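Local coordinates for protein Dot/Icm T4SS effector (Legionella pneumophila, PDB 6VVC) that probably phosphorylates its targets as an effector kinase of the Dot/Icm type IV secretion system, activated by the host's inositol hexakisphosphate, at residues Y189-L194 and V213-L218. Numbering follows the deposited sequence.
Sequences YWHPDL and VKTIDL. With EDO (1,2-ethanediol), chain C.
His191 lies wedged between Leu218 and Leu194, three residues further along its own chain, and its imidazole carries most of the contact. From CB the chain runs with CG anti to the backbone N (chi1 -165°), which swings the ring across to 213-218. Leu218 CG stands over the middle of one face, 3.5 Å from the His191 ring centroid, as a CH-pi contact, nearer to His191 NE2 and CD2 than to His191 CG and ND1. Leu194 CB covers the opposite face near its rim. On the near edge, His191 CD2 comes within 3.0 Å of OG1 of Thr215, a hydroxyl that is hydrogen-bonded to Asn205 O. His191 NE2, at the tip, donates to Ile216 O over 2.8 Å; the acceptor lies close to the imidazole plane, although the bond is bent (147° at the hydrogen) and NE2 approaches from above the carbonyl plane. His191 CE1 passes Asp217 O at 3.3 Å. His191 ND1 accepts from Asp193 N (2.9 Å), so both ring nitrogens are bonded and the ring's rotation is fixed. Beside the histidine, Pro192 CD rests on Leu218 CD2 at 3.8 Å. One water donates to both Asp193 OD2 and Asp217 O, while Asp193 OD1 bonds Ser202. The two carboxylate oxygens of Asp217 each receive a hydroxyl of 1,2-ethanediol, probably a crystallisation additive. His191-Pro192-Asp193 and Asp217-Leu218, separated by the hairpin 206-208/213-215, are consistent with the HRD and DFG positions of protein kinases, Pro192 replacing the Arg and Leu218 the Phe; Leu218 packed on His191 probably stands in for the DFG Phe on the HRD His, two residues of the regulatory spine.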
# COMPACT_ATOMS: atom_id res chain seq x y z
N TYR A 189 2.40 3.21 -8.21
CA TYR A 189 1.46 3.71 -7.21
C TYR A 189 2.22 4.13 -5.96
O TYR A 189 3.26 3.55 -5.63
CB TYR A 189 0.42 2.65 -6.86
CG TYR A 189 -0.55 2.35 -7.99
CD1 TYR A 189 -1.71 3.09 -8.15
CD2 TYR A 189 -0.29 1.33 -8.90
CE1 TYR A 189 -2.59 2.83 -9.17
CE2 TYR A 189 -1.16 1.06 -9.93
CZ TYR A 189 -2.31 1.81 -10.06
OH TYR A 189 -3.19 1.55 -11.09
N TRP A 190 1.71 5.15 -5.27
CA TRP A 190 2.38 5.61 -4.06
C TRP A 190 1.39 6.24 -3.09
O TRP A 190 0.27 6.60 -3.44
CB TRP A 190 3.53 6.58 -4.39
CG TRP A 190 3.16 7.90 -5.04
CD1 TRP A 190 2.89 9.08 -4.41
CD2 TRP A 190 3.07 8.17 -6.45
NE1 TRP A 190 2.63 10.06 -5.33
CE2 TRP A 190 2.73 9.53 -6.59
CE3 TRP A 190 3.24 7.40 -7.60
CZ2 TRP A 190 2.55 10.13 -7.84
CZ3 TRP A 190 3.06 8.00 -8.83
CH2 TRP A 190 2.72 9.35 -8.94
N HIS A 191 1.85 6.33 -1.83
CA HIS A 191 1.05 6.85 -0.72
C HIS A 191 0.96 8.37 -0.82
O HIS A 191 1.97 9.04 -1.06
CB HIS A 191 1.74 6.43 0.59
CG HIS A 191 0.88 6.56 1.81
ND1 HIS A 191 0.22 7.72 2.14
CD2 HIS A 191 0.61 5.69 2.81
CE1 HIS A 191 -0.43 7.56 3.28
NE2 HIS A 191 -0.21 6.33 3.71
N PRO A 192 -0.24 8.95 -0.66
CA PRO A 192 -0.36 10.41 -0.80
C PRO A 192 0.16 11.21 0.39
O PRO A 192 0.26 12.44 0.29
CB PRO A 192 -1.88 10.62 -0.96
CG PRO A 192 -2.48 9.45 -0.25
CD PRO A 192 -1.56 8.30 -0.54
N ASP A 193 0.50 10.56 1.50
CA ASP A 193 0.91 11.25 2.72
C ASP A 193 1.77 10.32 3.58
O ASP A 193 1.38 9.94 4.70
CB ASP A 193 -0.33 11.74 3.49
CG ASP A 193 0.03 12.48 4.76
OD1 ASP A 193 1.14 13.05 4.83
OD2 ASP A 193 -0.79 12.48 5.70
N LEU A 194 2.92 9.93 3.07
CA LEU A 194 3.88 9.13 3.84
C LEU A 194 5.28 9.69 3.64
O LEU A 194 6.01 9.92 4.62
CB LEU A 194 3.82 7.66 3.42
CG LEU A 194 4.74 6.68 4.16
CD1 LEU A 194 4.44 6.64 5.66
CD2 LEU A 194 4.61 5.28 3.57
N VAL A 213 3.95 -4.68 9.98
CA VAL A 213 3.86 -3.23 9.85
C VAL A 213 2.96 -2.91 8.67
O VAL A 213 3.05 -3.54 7.61
CB VAL A 213 5.27 -2.62 9.67
CG1 VAL A 213 5.18 -1.17 9.23
CG2 VAL A 213 6.07 -2.75 10.95
N LYS A 214 2.08 -1.92 8.86
CA LYS A 214 1.15 -1.48 7.82
C LYS A 214 1.24 0.04 7.70
O LYS A 214 1.74 0.72 8.60
CB LYS A 214 -0.30 -1.87 8.14
CG LYS A 214 -0.54 -3.34 8.42
CD LYS A 214 -1.96 -3.56 8.93
CE LYS A 214 -2.25 -5.02 9.21
NZ LYS A 214 -3.11 -5.62 8.15
N THR A 215 0.75 0.56 6.58
CA THR A 215 0.61 2.00 6.39
C THR A 215 -0.87 2.35 6.25
O THR A 215 -1.66 1.54 5.74
CB THR A 215 1.40 2.49 5.18
OG1 THR A 215 1.36 3.93 5.14
CG2 THR A 215 0.85 1.92 3.88
N ILE A 216 -1.23 3.55 6.69
CA ILE A 216 -2.62 3.95 6.87
C ILE A 216 -2.84 5.35 6.32
O ILE A 216 -1.90 6.05 5.92
CB ILE A 216 -3.05 3.91 8.35
CG1 ILE A 216 -2.16 4.85 9.18
CG2 ILE A 216 -2.95 2.49 8.90
CD1 ILE A 216 -2.59 5.00 10.62
N ASP A 217 -4.11 5.76 6.31
CA ASP A 217 -4.51 7.14 6.05
C ASP A 217 -4.09 7.60 4.65
O ASP A 217 -3.35 8.57 4.48
CB ASP A 217 -3.96 8.07 7.14
CG ASP A 217 -4.64 7.88 8.48
OD1 ASP A 217 -5.68 7.18 8.54
OD2 ASP A 217 -4.15 8.42 9.49
N LEU A 218 -4.57 6.87 3.65
CA LEU A 218 -4.39 7.23 2.25
C LEU A 218 -5.67 7.92 1.79
O LEU A 218 -6.60 7.28 1.28
CB LEU A 218 -4.06 6.02 1.39
CG LEU A 218 -2.71 5.34 1.61
CD1 LEU A 218 -2.75 4.35 2.76
CD2 LEU A 218 -2.23 4.65 0.33
C1 EDO C . -6.78 7.94 12.26
O1 EDO C . -7.01 8.13 10.86
C2 EDO C . -5.38 8.43 12.60
O2 EDO C . -4.42 7.52 12.05
O HOH W 1 -3.23 11.20 5.45